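Local coordinates for BIFUNCTIONAL PROTEIN Proline utilization A (PutA) (Corynebacterium freiburgense, PDB 5UX5), which oxidises proline to glutamate in two steps, pairing an FAD-dependent proline dehydrogenase with an NAD-dependent aldehyde dehydrogenase in one chain, at residues Y12-L17 and M333-L338; I337-H342 and V365-E370; E1008-H1013 and T1026-W1031. All coordinates share one frame; numbering follows the deposited sequence.

Contact 1: Y12-L17 and M333-L338; sequences YINRDL and MMDYIL
An Asx turn leading into the N-terminal helix 16-31 meets the last turn of helix 323-337, which belongs to the proline dehydrogenase barrel. Asn-14 builds that turn: its OD1 takes the backbone N of Asp-16 at 2.8 Å, in the plane of the amide carbonyl and on a lone pair. Its CG sits in the crowded position between backbone N and carbonyl carbon (chi1 62°), which leaves ND2 aimed at the barrel helix.

There Asn-14 and Asp-335 meet tip to tip. ND2 of Asn-14 donates to OD1 of Asp-335 at 3.2 Å, nearly straight at 165°, using the syn lone pair of the carboxylate. ND2 also donates to the carbonyl O of Tyr-12, whose position is less certain. Asp-335 is buried and heavily engaged: OD1 forms salt bridges with Arg-339 and Arg-367, OD2 with Arg-451, so the carboxylate is probably kept ionised.

Aromatic and aliphatic packing lies to the two sides of this polar centre. The CD2-CE2 edge of Tyr-336 comes down over one face of Tyr-12 in an offset edge-to-face pair, planes 61° apart and centroids 5.3 Å apart. The closest atoms are CD2 of Tyr-12 and CE2 of Tyr-336, at 3.6 Å. Tyr-336 gets there with CG anti to its backbone N. Leu-17, in the first turn of helix 16-31, passes antiparallel to Asp-335, its CD1 3.6 Å from Asp-335 OD2. Leu-17 CD1 also faces the methyl CE of Met-334 at 4.4 Å, a looser touch.

The whole is an N-terminal segment held, through the Asx turn and Leu-17, against an outer helix of a beta/alpha (TIM) barrel, the second of two helices (303-313 and 323-337) on the way from strand 293-298 to its parallel neighbour 345-350.

Contact 2: I337-H342 and V365-E370; sequences ILRPEH and VERGVE
The chain leaves helix 323-337 through an inverse gamma turn centred on Leu-338 and passes the end of helix 354-367, where Gly-368, with positive phi, closes a Schellman motif; the backbones come nearest at Arg-339 and Val-369, CA to CA 6.5 Å.

Arg-367 does the polar work. Its CG is anti to the carbonyl carbon and the chain then runs extended to NE, laying the guanidinium beside the turn. NH1 of Arg-367 donates to the carbonyl O of Leu-338 at 2.8 Å and 160°. That oxygen lies in the guanidinium plane, at its edge, whereas from the carbonyl's side the donor stands 55° above the plane rather than on a lone pair. NE of Arg-367 forms a salt bridge with Asp-16.

Arg-339 and Arg-367 extend in parallel, with the guanidinium planes 68° apart. NE of Arg-339 is 3.9 Å from NH1 of Arg-367, close for like charges, and both arginines hold the same carboxylate oxygen, OD1 of Asp-335, through their NH2 atoms.

Val-369 packs against the bend with both its branches. CG1 of Val-369 presses on the peptide itself, 3.7 Å from C of Arg-339, and meets CD of Pro-340 at 3.9 Å, the two side chains crossing at about a right angle. The other branch, CG2 of Val-369, meets CD2 of Leu-338 at 3.8 Å; Leu-338 also packs on Val-347 of strand 345-350.

Two positive groups can thus lie side by side probably because acidic partners offset them, and Arg-367, bound at once to carboxylates and to a turn carbonyl, ties the ends of two successive barrel helices together over an aliphatic layer.

Contact 3: E1008-H1013 and T1026-W1031; sequences EWFPPH and TTIYEW
Glu-1008 offers its backbone to the helix: its carbonyl O is 3.7 Å from CZ3 of Trp-1031, while its CB points away from the helix and OE1 accepts from the backbone N of Glu-1005. Trp-1009 likewise takes part through its main chain, its N lying near the plane of the Trp-1031 indole, 4.1 Å from CZ3. The indole of Trp-1009 itself leads away from the helix and has the backbone N of Pro-1011 over one face, toward the rim.

Phe-1010 is the side chain that enters. With CG in the crowded position between N and carbonyl carbon (chi1 48°), the ring points its far end at the helix. CZ of Phe-1010 is 3.8 Å from CB of Trp-1031, and CE2 meets CG2 of Ile-1028 at 4.1 Å as the two side chains cross obliquely. The carbonyl O of Ile-1028 lies near the ring plane, at the edge.

In this C-terminal part of the chain, helix 1026-1035 runs between parallel strands 1015-1018 and 1038-1040, and His-1013 is backbone hydrogen-bonded to its Asn-1035. No hydrogen bond joins the two segments themselves, so here the contact rests on van der Waals and hydrophobic packing.

Overall arrangement
Contacts 1 and 2 form one continuous site: their centres are 9 Å apart, they share Ile-337 and Leu-338, and the salt bridge from Asp-16 OD2 to Arg-367 NE (3.0 Å) binds the N-terminal helix to the end of helix 354-367. Both belong to the outside of the proline dehydrogenase barrel; the side chain of Met-334 in contact 1 is about 10 Å from the bound FAD, too far to touch it. Contact 3 lies on the other side of the chain's centre, about 81 Å from contact 1 and 86 Å from contact 2, centre to centre, in the C-terminal part of the chain.

Contact 1: Y12-L17 and M333-L338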
loop_
_atom_site.group_PDB
_atom_site.type_symbol
_atom_site.label_atom_id
_atom_site.label_comp_id
_atom_site.label_asym_id
_atom_site.label_seq_id
_atom_site.Cartn_x
_atom_site.Cartn_y
_atom_site.Cartn_z
ATOM N N TYR A 12 10.550 40.222 8.752
ATOM C CA TYR A 12 9.177 40.030 9.188
ATOM C C TYR A 12 9.062 39.832 10.708
ATOM O O TYR A 12 7.981 40.051 11.262
ATOM C CB TYR A 12 8.531 38.846 8.438
ATOM C CG TYR A 12 9.268 37.507 8.467
ATOM C CD1 TYR A 12 9.193 36.675 9.584
ATOM C CD2 TYR A 12 9.984 37.042 7.365
ATOM C CE1 TYR A 12 9.845 35.431 9.623
ATOM C CE2 TYR A 12 10.641 35.784 7.391
ATOM C CZ TYR A 12 10.569 34.985 8.528
ATOM O OH TYR A 12 11.222 33.750 8.585
ATOM N N ILE A 13 10.139 39.443 11.405
ATOM C CA ILE A 13 10.053 39.249 12.851
ATOM C C ILE A 13 9.913 40.589 13.564
ATOM O O ILE A 13 10.492 41.599 13.151
ATOM C CB ILE A 13 11.276 38.484 13.373
ATOM C CG1 ILE A 13 11.490 37.208 12.581
ATOM C CG2 ILE A 13 11.098 38.127 14.836
ATOM C CD1 ILE A 13 12.591 36.358 13.187
ATOM N N ASN A 14 9.116 40.607 14.629
ATOM C CA ASN A 14 8.851 41.809 15.416
ATOM C C ASN A 14 8.231 41.372 16.736
ATOM O O ASN A 14 7.972 40.182 16.958
ATOM C CB ASN A 14 7.895 42.737 14.695
ATOM C CG ASN A 14 6.575 42.075 14.487
ATOM O OD1 ASN A 14 5.687 42.154 15.335
ATOM N ND2 ASN A 14 6.473 41.316 13.413
ATOM N N ARG A 15 7.886 42.354 17.572
ATOM C CA ARG A 15 7.380 42.061 18.910
ATOM C C ARG A 15 5.940 42.535 19.132
ATOM O O ARG A 15 5.536 42.734 20.280
ATOM C CB ARG A 15 8.311 42.658 19.971
ATOM C CG ARG A 15 9.757 42.232 19.844
ATOM C CD ARG A 15 10.328 41.626 21.121
ATOM N NE ARG A 15 9.850 42.279 22.337
ATOM C CZ ARG A 15 9.690 41.652 23.504
ATOM N NH1 ARG A 15 9.963 40.336 23.613
ATOM N NH2 ARG A 15 9.240 42.335 24.558
ATOM N N ASP A 16 5.146 42.722 18.074
ATOM C CA ASP A 16 3.775 43.184 18.279
ATOM C C ASP A 16 2.980 42.189 19.124
ATOM O O ASP A 16 2.303 42.577 20.080
ATOM C CB ASP A 16 3.097 43.453 16.934
ATOM C CG ASP A 16 3.705 44.639 16.217
ATOM O OD1 ASP A 16 4.185 45.562 16.909
ATOM O OD2 ASP A 16 3.724 44.648 14.968
ATOM N N LEU A 17 3.059 40.898 18.794
ATOM C CA LEU A 17 2.360 39.884 19.587
ATOM C C LEU A 17 2.797 39.909 21.056
ATOM O O LEU A 17 1.958 39.805 21.960
ATOM C CB LEU A 17 2.588 38.495 18.977
ATOM C CG LEU A 17 1.566 38.049 17.945
ATOM C CD1 LEU A 17 1.838 36.637 17.530
ATOM C CD2 LEU A 17 0.195 38.121 18.565
ATOM N N MET A 333 2.199 32.494 10.951
ATOM C CA MET A 333 1.659 32.814 9.639
ATOM C C MET A 333 0.746 34.029 9.694
ATOM O O MET A 333 0.774 34.878 8.798
ATOM C CB MET A 333 0.941 31.608 9.047
ATOM C CG MET A 333 1.865 30.424 8.844
ATOM S SD MET A 333 1.274 29.258 7.603
ATOM C CE MET A 333 -0.276 28.795 8.305
ATOM N N MET A 334 -0.059 34.127 10.745
ATOM C CA MET A 334 -0.880 35.309 10.972
ATOM C C MET A 334 -0.011 36.562 11.057
ATOM O O MET A 334 -0.242 37.556 10.353
ATOM C CB MET A 334 -1.655 35.087 12.261
ATOM C CG MET A 334 -2.609 36.102 12.681
ATOM S SD MET A 334 -3.186 35.456 14.249
ATOM C CE MET A 334 -1.710 35.666 15.187
ATOM N N ASP A 335 1.020 36.498 11.896
ATOM C CA ASP A 335 1.951 37.596 12.102
ATOM C C ASP A 335 2.521 38.112 10.788
ATOM O O ASP A 335 2.623 39.325 10.572
ATOM C CB ASP A 335 3.074 37.068 12.995
ATOM C CG ASP A 335 3.798 38.141 13.751
ATOM O OD1 ASP A 335 4.179 39.172 13.147
ATOM O OD2 ASP A 335 4.009 37.908 14.961
ATOM N N TYR A 336 2.922 37.200 9.910
ATOM C CA TYR A 336 3.627 37.575 8.694
ATOM C C TYR A 336 2.700 38.288 7.714
ATOM O O TYR A 336 3.105 39.248 7.043
ATOM C CB TYR A 336 4.224 36.315 8.068
ATOM C CG TYR A 336 4.917 36.465 6.719
ATOM C CD1 TYR A 336 4.194 36.556 5.532
ATOM C CD2 TYR A 336 6.304 36.424 6.629
ATOM C CE1 TYR A 336 4.837 36.669 4.307
ATOM C CE2 TYR A 336 6.957 36.524 5.412
ATOM C CZ TYR A 336 6.221 36.652 4.250
ATOM O OH TYR A 336 6.890 36.751 3.045
ATOM N N ILE A 337 1.449 37.833 7.622
ATOM C CA ILE A 337 0.616 38.155 6.473
ATOM C C ILE A 337 -0.244 39.381 6.769
ATOM O O ILE A 337 -0.614 40.121 5.847
ATOM C CB ILE A 337 -0.233 36.924 6.075
ATOM C CG1 ILE A 337 -0.636 36.973 4.604
ATOM C CG2 ILE A 337 -1.447 36.780 6.952
ATOM C CD1 ILE A 337 0.544 36.960 3.696
ATOM N N LEU A 338 -0.561 39.615 8.047
ATOM C CA LEU A 338 -1.373 40.765 8.459
ATOM C C LEU A 338 -0.514 42.023 8.647
ATOM O O LEU A 338 -0.358 42.561 9.745
ATOM C CB LEU A 338 -2.150 40.444 9.725
ATOM C CG LEU A 338 -3.451 39.705 9.495
ATOM C CD1 LEU A 338 -4.135 39.523 10.822
ATOM C CD2 LEU A 338 -4.332 40.478 8.512
#

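Contact 2: I337-H342 and V365-E370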
loop_
_atom_site.group_PDB
_atom_site.type_symbol
_atom_site.label_atom_id
_atom_site.label_comp_id
_atom_site.label_asym_id
_atom_site.label_seq_id
_atom_site.Cartn_x
_atom_site.Cartn_y
_atom_site.Cartn_z
ATOM N N ILE A 337 1.449 37.833 7.622
ATOM C CA ILE A 337 0.616 38.155 6.473
ATOM C C ILE A 337 -0.244 39.381 6.769
ATOM O O ILE A 337 -0.614 40.121 5.847
ATOM C CB ILE A 337 -0.233 36.924 6.075
ATOM C CG1 ILE A 337 -0.636 36.973 4.604
ATOM C CG2 ILE A 337 -1.447 36.780 6.952
ATOM C CD1 ILE A 337 0.544 36.960 3.696
ATOM N N LEU A 338 -0.561 39.615 8.047
ATOM C CA LEU A 338 -1.373 40.765 8.459
ATOM C C LEU A 338 -0.514 42.023 8.647
ATOM O O LEU A 338 -0.358 42.561 9.745
ATOM C CB LEU A 338 -2.150 40.444 9.725
ATOM C CG LEU A 338 -3.451 39.705 9.495
ATOM C CD1 LEU A 338 -4.135 39.523 10.822
ATOM C CD2 LEU A 338 -4.332 40.478 8.512
ATOM N N ARG A 339 -0.021 42.533 7.521
ATOM C CA ARG A 339 0.808 43.723 7.422
ATOM C C ARG A 339 0.333 44.544 6.242
ATOM O O ARG A 339 -0.316 44.018 5.330
ATOM C CB ARG A 339 2.281 43.396 7.181
ATOM C CG ARG A 339 2.761 42.372 8.058
ATOM C CD ARG A 339 4.248 42.236 8.020
ATOM N NE ARG A 339 4.532 41.339 9.118
ATOM C CZ ARG A 339 5.658 41.296 9.782
ATOM N NH1 ARG A 339 6.652 42.105 9.463
ATOM N NH2 ARG A 339 5.774 40.429 10.769
ATOM N N PRO A 340 0.690 45.827 6.202
ATOM C CA PRO A 340 0.426 46.604 4.984
ATOM C C PRO A 340 1.263 46.135 3.811
ATOM O O PRO A 340 0.799 46.203 2.668
ATOM C CB PRO A 340 0.751 48.048 5.404
ATOM C CG PRO A 340 0.650 48.044 6.873
ATOM C CD PRO A 340 1.075 46.675 7.334
ATOM N N GLU A 341 2.456 45.597 4.066
ATOM C CA GLU A 341 3.273 45.050 2.987
ATOM C C GLU A 341 2.486 44.053 2.133
ATOM O O GLU A 341 2.714 43.950 0.919
ATOM C CB GLU A 341 4.529 44.385 3.571
ATOM C CG GLU A 341 5.391 43.710 2.520
ATOM C CD GLU A 341 6.672 43.097 3.060
ATOM O OE1 GLU A 341 7.441 42.552 2.231
ATOM O OE2 GLU A 341 6.917 43.165 4.290
ATOM N N HIS A 342 1.566 43.309 2.743
ATOM C CA HIS A 342 0.799 42.283 2.047
ATOM C C HIS A 342 -0.679 42.652 1.927
ATOM O O HIS A 342 -1.555 41.810 2.122
ATOM C CB HIS A 342 0.966 40.925 2.739
ATOM C CG HIS A 342 2.392 40.492 2.894
ATOM N ND1 HIS A 342 3.242 40.332 1.818
ATOM C CD2 HIS A 342 3.118 40.182 3.995
ATOM C CE1 HIS A 342 4.431 39.946 2.252
ATOM N NE2 HIS A 342 4.384 39.848 3.569
ATOM N N VAL A 365 -5.978 45.490 14.251
ATOM C CA VAL A 365 -6.235 46.822 14.766
ATOM C C VAL A 365 -4.932 47.590 14.989
ATOM O O VAL A 365 -4.810 48.742 14.567
ATOM C CB VAL A 365 -7.071 46.715 16.045
ATOM C CG1 VAL A 365 -7.210 48.082 16.679
ATOM C CG2 VAL A 365 -8.433 46.118 15.698
ATOM N N GLU A 366 -3.921 46.955 15.592
ATOM C CA GLU A 366 -2.662 47.650 15.867
ATOM C C GLU A 366 -1.969 48.100 14.592
ATOM O O GLU A 366 -1.307 49.143 14.572
ATOM C CB GLU A 366 -1.735 46.731 16.672
ATOM C CG GLU A 366 -0.303 47.224 16.928
ATOM C CD GLU A 366 -0.220 48.557 17.637
ATOM O OE1 GLU A 366 0.780 49.279 17.416
ATOM O OE2 GLU A 366 -1.137 48.874 18.427
ATOM N N ARG A 367 -2.149 47.363 13.515
ATOM C CA ARG A 367 -1.416 47.594 12.286
ATOM C C ARG A 367 -2.254 48.260 11.224
ATOM O O ARG A 367 -1.731 48.540 10.143
ATOM C CB ARG A 367 -0.853 46.275 11.746
ATOM C CG ARG A 367 0.029 45.558 12.746
ATOM C CD ARG A 367 0.796 44.482 12.057
ATOM N NE ARG A 367 1.699 43.769 12.940
ATOM C CZ ARG A 367 2.102 42.525 12.705
ATOM N NH1 ARG A 367 1.664 41.879 11.631
ATOM N NH2 ARG A 367 2.924 41.912 13.540
ATOM N N GLY A 368 -3.545 48.466 11.484
ATOM C CA GLY A 368 -4.423 49.123 10.531
ATOM C C GLY A 368 -4.759 48.310 9.295
ATOM O O GLY A 368 -4.948 48.889 8.218
ATOM N N VAL A 369 -4.840 46.981 9.418
ATOM C CA VAL A 369 -5.157 46.121 8.279
ATOM C C VAL A 369 -6.492 45.397 8.488
ATOM O O VAL A 369 -6.694 44.294 7.967
ATOM C CB VAL A 369 -3.997 45.137 8.005
ATOM C CG1 VAL A 369 -2.718 45.911 7.722
ATOM C CG2 VAL A 369 -3.787 44.134 9.173
ATOM N N GLU A 370 -7.432 46.044 9.200
ATOM C CA GLU A 370 -8.736 45.441 9.498
ATOM C C GLU A 370 -9.485 44.988 8.246
ATOM O O GLU A 370 -10.295 44.055 8.312
ATOM C CB GLU A 370 -9.621 46.419 10.274
ATOM C CG GLU A 370 -9.124 46.815 11.659
ATOM C CD GLU A 370 -8.370 48.139 11.681
ATOM O OE1 GLU A 370 -8.365 48.775 12.757
ATOM O OE2 GLU A 370 -7.818 48.553 10.633
#

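Contact 3: E1008-H1013 and T1026-W1031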
loop_
_atom_site.group_PDB
_atom_site.type_symbol
_atom_site.label_atom_id
_atom_site.label_comp_id
_atom_site.label_asym_id
_atom_site.label_seq_id
_atom_site.Cartn_x
_atom_site.Cartn_y
_atom_site.Cartn_z
ATOM N N GLU A 1008 0.122 -46.238 -5.189
ATOM C CA GLU A 1008 -1.038 -45.634 -4.544
ATOM C C GLU A 1008 -1.100 -44.134 -4.869
ATOM O O GLU A 1008 -0.105 -43.413 -4.745
ATOM C CB GLU A 1008 -1.008 -45.879 -3.031
ATOM C CG GLU A 1008 -2.339 -45.531 -2.293
ATOM C CD GLU A 1008 -2.281 -45.743 -0.760
ATOM O OE1 GLU A 1008 -1.392 -46.475 -0.261
ATOM O OE2 GLU A 1008 -3.131 -45.161 -0.052
ATOM N N TRP A 1009 -2.255 -43.685 -5.345
ATOM C CA TRP A 1009 -2.501 -42.295 -5.696
ATOM C C TRP A 1009 -2.495 -41.390 -4.457
ATOM O O TRP A 1009 -2.793 -41.810 -3.327
ATOM C CB TRP A 1009 -3.848 -42.196 -6.403
ATOM C CG TRP A 1009 -4.386 -40.821 -6.745
ATOM C CD1 TRP A 1009 -4.318 -40.202 -7.955
ATOM C CD2 TRP A 1009 -5.136 -39.934 -5.886
ATOM N NE1 TRP A 1009 -4.956 -38.980 -7.908
ATOM C CE2 TRP A 1009 -5.471 -38.792 -6.654
ATOM C CE3 TRP A 1009 -5.543 -39.990 -4.542
ATOM C CZ2 TRP A 1009 -6.192 -37.709 -6.125
ATOM C CZ3 TRP A 1009 -6.254 -38.906 -4.011
ATOM C CH2 TRP A 1009 -6.572 -37.781 -4.810
ATOM N N PHE A 1010 -2.198 -40.114 -4.691
ATOM C CA PHE A 1010 -2.255 -39.082 -3.666
ATOM C C PHE A 1010 -2.617 -37.766 -4.346
ATOM O O PHE A 1010 -2.306 -37.578 -5.527
ATOM C CB PHE A 1010 -0.928 -38.962 -2.892
ATOM C CG PHE A 1010 0.292 -38.898 -3.769
ATOM C CD1 PHE A 1010 0.752 -37.685 -4.265
ATOM C CD2 PHE A 1010 0.993 -40.056 -4.100
ATOM C CE1 PHE A 1010 1.890 -37.620 -5.071
ATOM C CE2 PHE A 1010 2.133 -39.996 -4.913
ATOM C CZ PHE A 1010 2.577 -38.774 -5.394
ATOM N N PRO A 1011 -3.268 -36.845 -3.639
ATOM C CA PRO A 1011 -3.853 -35.670 -4.295
ATOM C C PRO A 1011 -2.785 -34.698 -4.756
ATOM O O PRO A 1011 -1.639 -34.755 -4.295
ATOM C CB PRO A 1011 -4.715 -35.041 -3.186
ATOM C CG PRO A 1011 -4.813 -36.030 -2.124
ATOM C CD PRO A 1011 -3.592 -36.879 -2.206
ATOM N N PRO A 1012 -3.122 -33.776 -5.653
ATOM C CA PRO A 1012 -2.164 -32.715 -5.991
ATOM C C PRO A 1012 -1.786 -31.900 -4.757
ATOM O O PRO A 1012 -2.611 -31.655 -3.871
ATOM C CB PRO A 1012 -2.920 -31.864 -7.026
ATOM C CG PRO A 1012 -3.929 -32.827 -7.657
ATOM C CD PRO A 1012 -4.308 -33.784 -6.542
ATOM N N HIS A 1013 -0.521 -31.476 -4.723
ATOM C CA HIS A 1013 0.054 -30.596 -3.703
ATOM C C HIS A 1013 0.191 -31.254 -2.332
ATOM O O HIS A 1013 0.284 -30.565 -1.308
ATOM C CB HIS A 1013 -0.740 -29.291 -3.609
ATOM C CG HIS A 1013 -1.053 -28.728 -4.954
ATOM N ND1 HIS A 1013 -2.332 -28.700 -5.472
ATOM C CD2 HIS A 1013 -0.234 -28.290 -5.942
ATOM C CE1 HIS A 1013 -2.298 -28.211 -6.699
ATOM N NE2 HIS A 1013 -1.035 -27.972 -7.014
ATOM N N THR A 1026 10.851 -44.588 -7.282
ATOM C CA THR A 1026 10.926 -43.531 -8.291
ATOM C C THR A 1026 9.538 -43.071 -8.731
ATOM O O THR A 1026 9.303 -41.877 -8.971
ATOM C CB THR A 1026 11.726 -44.034 -9.503
ATOM O OG1 THR A 1026 13.123 -44.027 -9.200
ATOM C CG2 THR A 1026 11.530 -43.111 -10.728
ATOM N N THR A 1027 8.600 -44.006 -8.835
ATOM C CA THR A 1027 7.282 -43.654 -9.332
ATOM C C THR A 1027 6.618 -42.600 -8.459
ATOM O O THR A 1027 5.872 -41.763 -8.969
ATOM C CB THR A 1027 6.430 -44.922 -9.447
ATOM O OG1 THR A 1027 7.102 -45.844 -10.313
ATOM C CG2 THR A 1027 5.048 -44.626 -10.013
ATOM N N ILE A 1028 6.887 -42.600 -7.158
ATOM C CA ILE A 1028 6.298 -41.575 -6.304
ATOM C C ILE A 1028 6.860 -40.210 -6.641
ATOM O O ILE A 1028 6.110 -39.230 -6.715
ATOM C CB ILE A 1028 6.502 -41.908 -4.822
ATOM C CG1 ILE A 1028 5.733 -43.177 -4.471
ATOM C CG2 ILE A 1028 6.050 -40.737 -3.958
ATOM C CD1 ILE A 1028 6.321 -43.892 -3.323
ATOM N N TYR A 1029 8.180 -40.118 -6.845
ATOM C CA TYR A 1029 8.780 -38.856 -7.282
ATOM C C TYR A 1029 8.169 -38.388 -8.606
ATOM O O TYR A 1029 7.829 -37.210 -8.763
ATOM C CB TYR A 1029 10.298 -39.004 -7.429
ATOM C CG TYR A 1029 11.122 -38.991 -6.159
ATOM C CD1 TYR A 1029 11.235 -37.837 -5.383
ATOM C CD2 TYR A 1029 11.818 -40.136 -5.739
ATOM C CE1 TYR A 1029 12.016 -37.819 -4.218
ATOM C CE2 TYR A 1029 12.591 -40.132 -4.572
ATOM C CZ TYR A 1029 12.682 -38.967 -3.824
ATOM O OH TYR A 1029 13.440 -38.939 -2.682
ATOM N N GLU A 1030 8.026 -39.305 -9.574
ATOM C CA GLU A 1030 7.500 -38.935 -10.891
ATOM C C GLU A 1030 6.070 -38.463 -10.803
ATOM O O GLU A 1030 5.656 -37.559 -11.545
ATOM C CB GLU A 1030 7.570 -40.104 -11.856
ATOM C CG GLU A 1030 8.945 -40.411 -12.353
ATOM C CD GLU A 1030 9.027 -41.778 -13.017
ATOM O OE1 GLU A 1030 8.066 -42.571 -12.874
ATOM O OE2 GLU A 1030 10.040 -42.051 -13.697
ATOM N N TRP A 1031 5.285 -39.079 -9.926
ATOM C CA TRP A 1031 3.908 -38.638 -9.793
ATOM C C TRP A 1031 3.842 -37.304 -9.084
ATOM O O TRP A 1031 3.068 -36.433 -9.482
ATOM C CB TRP A 1031 3.078 -39.674 -9.058
ATOM C CG TRP A 1031 2.825 -40.905 -9.866
ATOM C CD1 TRP A 1031 3.387 -41.230 -11.065
ATOM C CD2 TRP A 1031 1.920 -41.964 -9.542
ATOM N NE1 TRP A 1031 2.897 -42.437 -11.505
ATOM C CE2 TRP A 1031 1.989 -42.906 -10.590
ATOM C CE3 TRP A 1031 1.060 -42.210 -8.467
ATOM C CZ2 TRP A 1031 1.225 -44.074 -10.594
ATOM C CZ3 TRP A 1031 0.303 -43.359 -8.472
ATOM C CH2 TRP A 1031 0.390 -44.280 -9.529
#